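Local coordinates for nucleoside-triphosphatase THEP1 (Aquifex aeolicus, PDB 1YE8), which hydrolyses the nucleoside triphosphates ATP, GTP, CTP, TTP and UTP to their diphosphates and phosphate, and shows no kinase activity, at residues A[47-52]-A[57-62]; A[139-144]-A[148-153]. All coordinates share one frame; numbering follows the deposited sequence.

Overall arrangement
Both contacts belong to a single P-loop NTPase domain of the RecA-like type and follow one another along the chain. Interaction 1 pairs the hairpin strands 46-51 and 56-61 of the antiparallel sheet. Interaction 2 comes later, where the loop after strand 132-136 of the parallel sheet turns into helix 144-150. Their centres lie about 23 Å apart, and their nearest atoms are about 12 Å apart, so they do not touch. Each still has one residue near the probable nucleotide site. The side chain of F47 is about 6 Å from a bound magnesium ion, and that of I139 is about 4 Å from that of E8 of the inferred ATP-binding loop.

Interaction 1: residues A[47-52]-A[57-62]; sequences FRIITT and KIFSSK
F47 pairs with S60, and I49 with K57, as hydrogen-bonded pairs of an antiparallel beta hairpin. A classic beta bulge shifts the register between them: two residues, F59 and S60, lie opposite the single F47. The carbonyl of F47 takes the amide of F59 at 3.1 Å (F59 N to F47 O), and the S60 amide adds only a weak bond to the same oxygen. F47 N closes the pair by donating to S60 O at 2.8 Å.

F59, the first of the two bulge residues, carries its ring over to strand 47-51. A chi1 of 72° swings the ring from CB up against that strand, and the contacts begin past CG, at CD1 and CE1. CD1 meets I49 CG2 at 3.9 Å and also lies near F47 O. CE1, the next atom out, approaches I49 CB at 4.0 Å and F47 CB at 4.3 Å. I49 N lies in the plane of the ring, at its edge. The ring of F80, on helix 77-97, also meets F59.

Beyond the bulge, R48 and I58 form a non-hydrogen-bonded pair. R48 bends at chi3, and I58 CG1 lies over one face of its guanidinium, 3.8 Å from R48 NH1.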
loop_
_atom_site.group_PDB
_atom_site.type_symbol
_atom_site.label_atom_id
_atom_site.label_comp_id
_atom_site.label_asym_id
_atom_site.label_seq_id
_atom_site.Cartn_x
_atom_site.Cartn_y
_atom_site.Cartn_z
ATOM N N PHE A 47 -13.862 3.430 1.823
ATOM C CA PHE A 47 -12.669 2.594 1.743
ATOM C C PHE A 47 -12.368 1.953 3.087
ATOM O O PHE A 47 -12.462 2.608 4.133
ATOM C CB PHE A 47 -11.463 3.411 1.268
ATOM C CG PHE A 47 -11.660 4.040 -0.084
ATOM C CD1 PHE A 47 -12.289 5.277 -0.201
ATOM C CD2 PHE A 47 -11.243 3.383 -1.245
ATOM C CE1 PHE A 47 -12.485 5.868 -1.445
ATOM C CE2 PHE A 47 -11.444 3.968 -2.500
ATOM C CZ PHE A 47 -12.065 5.214 -2.591
ATOM N N ARG A 48 -11.943 0.695 3.029
ATOM C CA ARG A 48 -11.672 -0.137 4.188
ATOM C C ARG A 48 -10.219 -0.595 4.158
ATOM O O ARG A 48 -9.755 -1.113 3.154
ATOM C CB ARG A 48 -12.607 -1.368 4.164
ATOM C CG ARG A 48 -12.659 -2.153 5.454
ATOM C CD ARG A 48 -13.568 -3.376 5.415
ATOM N NE ARG A 48 -14.559 -3.334 4.348
ATOM C CZ ARG A 48 -15.874 -3.171 4.520
ATOM N NH1 ARG A 48 -16.402 -3.017 5.729
ATOM N NH2 ARG A 48 -16.669 -3.162 3.466
ATOM N N ILE A 49 -9.505 -0.415 5.254
ATOM C CA ILE A 49 -8.170 -1.013 5.383
ATOM C C ILE A 49 -8.355 -2.461 5.827
ATOM O O ILE A 49 -9.180 -2.745 6.703
ATOM C CB ILE A 49 -7.255 -0.195 6.365
ATOM C CG1 ILE A 49 -5.906 -0.906 6.546
ATOM C CG2 ILE A 49 -7.953 0.085 7.698
ATOM C CD1 ILE A 49 -4.825 -0.059 7.199
ATOM N N ILE A 50 -7.633 -3.381 5.190
ATOM C CA ILE A 50 -7.671 -4.797 5.544
ATOM C C ILE A 50 -6.225 -5.228 5.738
ATOM O O ILE A 50 -5.410 -5.046 4.835
ATOM C CB ILE A 50 -8.343 -5.622 4.429
ATOM C CG1 ILE A 50 -9.767 -5.081 4.177
ATOM C CG2 ILE A 50 -8.345 -7.106 4.814
ATOM C CD1 ILE A 50 -10.650 -5.913 3.243
ATOM N N THR A 51 -5.881 -5.752 6.914
ATOM C CA THR A 51 -4.517 -6.208 7.133
ATOM C C THR A 51 -4.300 -7.654 6.717
ATOM O O THR A 51 -5.250 -8.401 6.491
ATOM C CB THR A 51 -4.055 -6.027 8.577
ATOM O OG1 THR A 51 -4.687 -7.034 9.392
ATOM C CG2 THR A 51 -4.471 -4.644 9.142
ATOM N N THR A 52 -3.039 -8.058 6.656
ATOM C CA THR A 52 -2.704 -9.449 6.405
ATOM C C THR A 52 -3.119 -10.375 7.553
ATOM O O THR A 52 -3.005 -11.596 7.396
ATOM C CB THR A 52 -1.207 -9.597 6.155
ATOM O OG1 THR A 52 -0.481 -8.841 7.135
ATOM C CG2 THR A 52 -0.819 -9.014 4.781
ATOM N N LYS A 57 -11.287 -2.172 8.864
ATOM C CA LYS A 57 -11.960 -0.973 9.356
ATOM C C LYS A 57 -12.186 0.024 8.239
ATOM O O LYS A 57 -11.256 0.313 7.468
ATOM C CB LYS A 57 -11.158 -0.295 10.470
ATOM C CG LYS A 57 -11.945 0.819 11.171
ATOM C CD LYS A 57 -11.296 1.258 12.473
ATOM C CE LYS A 57 -11.304 0.170 13.508
ATOM N NZ LYS A 57 -12.679 -0.164 13.952
ATOM N N ILE A 58 -13.402 0.566 8.158
ATOM C CA ILE A 58 -13.671 1.678 7.251
ATOM C C ILE A 58 -13.006 2.924 7.816
ATOM O O ILE A 58 -13.309 3.354 8.933
ATOM C CB ILE A 58 -15.189 1.928 7.060
ATOM C CG1 ILE A 58 -15.836 0.709 6.391
ATOM C CG2 ILE A 58 -15.413 3.189 6.208
ATOM C CD1 ILE A 58 -17.374 0.790 6.273
ATOM N N PHE A 59 -12.087 3.508 7.052
ATOM C CA PHE A 59 -11.415 4.729 7.487
ATOM C C PHE A 59 -11.719 5.956 6.632
ATOM O O PHE A 59 -11.322 7.057 6.976
ATOM C CB PHE A 59 -9.893 4.514 7.570
ATOM C CG PHE A 59 -9.198 4.397 6.217
ATOM C CD1 PHE A 59 -9.092 3.165 5.581
ATOM C CD2 PHE A 59 -8.631 5.509 5.616
ATOM C CE1 PHE A 59 -8.437 3.039 4.339
ATOM C CE2 PHE A 59 -7.990 5.401 4.364
ATOM C CZ PHE A 59 -7.893 4.151 3.731
ATOM N N SER A 60 -12.418 5.772 5.517
ATOM C CA SER A 60 -12.789 6.890 4.671
ATOM C C SER A 60 -14.172 6.602 4.131
ATOM O O SER A 60 -14.428 5.495 3.670
ATOM C CB SER A 60 -11.795 7.023 3.522
ATOM O OG SER A 60 -12.186 8.039 2.620
ATOM N N SER A 61 -15.070 7.582 4.204
ATOM C CA SER A 61 -16.455 7.346 3.798
ATOM C C SER A 61 -17.147 8.645 3.433
ATOM O O SER A 61 -16.875 9.689 4.028
ATOM C CB SER A 61 -17.252 6.664 4.929
ATOM O OG SER A 61 -18.626 6.455 4.575
ATOM N N LYS A 62 -18.063 8.555 2.470
ATOM C CA LYS A 62 -19.002 9.642 2.191
ATOM C C LYS A 62 -19.865 10.007 3.413
ATOM O O LYS A 62 -20.361 11.126 3.480
ATOM C CB LYS A 62 -19.875 9.305 0.976
ATOM C CG LYS A 62 -19.051 9.164 -0.298
ATOM C CD LYS A 62 -19.895 9.025 -1.538
ATOM C CE LYS A 62 -18.993 9.007 -2.735
ATOM N NZ LYS A 62 -19.660 9.466 -3.964
#

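Interaction 2: residues A[139-144]-A[148-153]; sequences IRDVHP and EIRRLP
D141 and R150 form the salt bridge of this contact. R150 comes side-on and gives two hydrogen bonds to a single oxygen. R150 NE reaches D141 OD1 at 2.8 Å on the syn side, and R150 NH2 reaches the same OD1 at 2.9 Å on the anti side. OD1 lies in the guanidinium plane, but both nitrogens stand off the carboxylate plane, on the same face of it. The two planes are 34° apart. A bend at chi3 (-47°) in the otherwise extended R150 chain turns the guanidinium to this position.

The bridge ties the loop after strand 132-136 to the last residue of helix 144-150, the helix that this loop leads into. An inverse gamma turn is built round D141, and H143 is the N-cap. H143 ND1 bonds to L145 N.

Among backbone bonds, E148 N donates to P144 O at 3.0 Å, the i to i+4 step of the helix. The carboxylate of E148 turns elsewhere, to R123 and H127.

Backbone carbonyls also lie close to the R150 head. P138 O accepts from R150 NH2. With R150 reduced to an alanine, the D141 carboxylate would probably lose its charged mate and P138 O its donor. I139 O lies over one guanidinium face, 3.2 Å above its plane, offset toward the rim and too poorly angled for a hydrogen bond.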
loop_
_atom_site.group_PDB
_atom_site.type_symbol
_atom_site.label_atom_id
_atom_site.label_comp_id
_atom_site.label_asym_id
_atom_site.label_seq_id
_atom_site.Cartn_x
_atom_site.Cartn_y
_atom_site.Cartn_z
ATOM N N ILE A 139 -1.270 7.343 -9.950
ATOM C CA ILE A 139 -0.534 7.688 -11.174
ATOM C C ILE A 139 -0.186 9.178 -11.264
ATOM O O ILE A 139 0.720 9.569 -11.992
ATOM C CB ILE A 139 -1.309 7.194 -12.429
ATOM C CG1 ILE A 139 -0.414 7.140 -13.677
ATOM C CG2 ILE A 139 -2.550 8.032 -12.676
ATOM C CD1 ILE A 139 0.728 6.124 -13.611
ATOM N N ARG A 140 -0.897 10.002 -10.502
ATOM C CA ARG A 140 -0.585 11.422 -10.425
ATOM C C ARG A 140 0.125 11.740 -9.113
ATOM O O ARG A 140 -0.052 11.048 -8.102
ATOM C CB ARG A 140 -1.855 12.268 -10.570
ATOM C CG ARG A 140 -2.505 12.200 -11.962
ATOM C CD ARG A 140 -3.803 12.995 -12.109
ATOM N NE ARG A 140 -4.752 12.744 -11.018
ATOM C CZ ARG A 140 -4.972 13.566 -9.989
ATOM N NH1 ARG A 140 -4.317 14.719 -9.882
ATOM N NH2 ARG A 140 -5.849 13.228 -9.054
ATOM N N ASP A 141 0.949 12.784 -9.119
ATOM C CA ASP A 141 1.688 13.188 -7.923
ATOM C C ASP A 141 0.815 14.038 -7.005
ATOM O O ASP A 141 0.987 15.257 -6.911
ATOM C CB ASP A 141 2.947 13.955 -8.318
ATOM C CG ASP A 141 3.998 13.067 -8.942
ATOM O OD1 ASP A 141 4.010 11.836 -8.688
ATOM O OD2 ASP A 141 4.895 13.533 -9.682
ATOM N N VAL A 142 -0.102 13.373 -6.307
ATOM C CA VAL A 142 -1.129 14.042 -5.517
ATOM C C VAL A 142 -0.622 14.551 -4.170
ATOM O O VAL A 142 -1.343 15.260 -3.473
ATOM C CB VAL A 142 -2.340 13.122 -5.302
ATOM C CG1 VAL A 142 -3.000 12.771 -6.641
ATOM C CG2 VAL A 142 -1.938 11.864 -4.510
ATOM N N HIS A 143 0.607 14.179 -3.819
ATOM C CA HIS A 143 1.239 14.546 -2.553
ATOM C C HIS A 143 2.748 14.424 -2.759
ATOM O O HIS A 143 3.177 13.557 -3.520
ATOM C CB HIS A 143 0.783 13.583 -1.450
ATOM C CG HIS A 143 1.282 13.936 -0.087
ATOM N ND1 HIS A 143 2.560 13.646 0.339
ATOM C CD2 HIS A 143 0.660 14.528 0.959
ATOM C CE1 HIS A 143 2.712 14.071 1.583
ATOM N NE2 HIS A 143 1.569 14.601 1.983
ATOM N N PRO A 144 3.577 15.265 -2.137
ATOM C CA PRO A 144 5.026 15.123 -2.340
ATOM C C PRO A 144 5.616 13.743 -2.008
ATOM O O PRO A 144 6.594 13.350 -2.647
ATOM C CB PRO A 144 5.617 16.218 -1.447
ATOM C CG PRO A 144 4.552 17.214 -1.409
ATOM C CD PRO A 144 3.264 16.434 -1.283
ATOM N N GLU A 148 8.078 11.368 -4.316
ATOM C CA GLU A 148 9.286 10.823 -3.720
ATOM C C GLU A 148 9.399 9.315 -3.963
ATOM O O GLU A 148 10.467 8.800 -4.298
ATOM C CB GLU A 148 9.263 11.139 -2.221
ATOM C CG GLU A 148 10.459 10.647 -1.436
ATOM C CD GLU A 148 10.396 11.037 0.027
ATOM O OE1 GLU A 148 9.993 12.182 0.326
ATOM O OE2 GLU A 148 10.776 10.201 0.876
ATOM N N ILE A 149 8.291 8.599 -3.764
ATOM C CA ILE A 149 8.263 7.158 -3.959
ATOM C C ILE A 149 8.328 6.787 -5.451
ATOM O O ILE A 149 9.012 5.833 -5.832
ATOM C CB ILE A 149 7.028 6.507 -3.232
ATOM C CG1 ILE A 149 7.109 6.725 -1.703
ATOM C CG2 ILE A 149 6.895 5.038 -3.607
ATOM C CD1 ILE A 149 8.492 6.579 -1.071
ATOM N N ARG A 150 7.656 7.563 -6.302
ATOM C CA ARG A 150 7.711 7.303 -7.736
ATOM C C ARG A 150 9.154 7.332 -8.248
ATOM O O ARG A 150 9.522 6.529 -9.105
ATOM C CB ARG A 150 6.849 8.304 -8.497
ATOM C CG ARG A 150 6.633 7.914 -9.959
ATOM C CD ARG A 150 5.897 8.959 -10.795
ATOM N NE ARG A 150 4.717 9.462 -10.094
ATOM C CZ ARG A 150 3.602 8.765 -9.877
ATOM N NH1 ARG A 150 3.435 7.542 -10.378
ATOM N NH2 ARG A 150 2.631 9.330 -9.179
ATOM N N ARG A 151 9.963 8.231 -7.691
ATOM C CA ARG A 151 11.357 8.352 -8.114
ATOM C C ARG A 151 12.363 7.614 -7.214
ATOM O O ARG A 151 13.564 7.827 -7.324
ATOM C CB ARG A 151 11.731 9.823 -8.355
ATOM C CG ARG A 151 11.908 10.690 -7.132
ATOM C CD ARG A 151 12.051 12.181 -7.464
ATOM N NE ARG A 151 11.402 12.545 -8.731
ATOM C CZ ARG A 151 11.310 13.786 -9.208
ATOM N NH1 ARG A 151 11.819 14.809 -8.528
ATOM N NH2 ARG A 151 10.710 14.008 -10.372
ATOM N N LEU A 152 11.889 6.713 -6.355
ATOM C CA LEU A 152 12.771 5.976 -5.449
ATOM C C LEU A 152 13.877 5.236 -6.205
ATOM O O LEU A 152 13.582 4.349 -6.991
ATOM C CB LEU A 152 11.938 4.979 -4.636
ATOM C CG LEU A 152 12.615 4.237 -3.485
ATOM C CD1 LEU A 152 13.045 5.207 -2.390
ATOM C CD2 LEU A 152 11.683 3.184 -2.942
ATOM N N PRO A 153 15.151 5.589 -5.988
ATOM C CA PRO A 153 16.246 4.877 -6.670
ATOM C C PRO A 153 16.262 3.371 -6.401
ATOM O O PRO A 153 16.034 2.955 -5.264
ATOM C CB PRO A 153 17.499 5.536 -6.083
ATOM C CG PRO A 153 17.047 6.884 -5.742
ATOM C CD PRO A 153 15.653 6.708 -5.167
#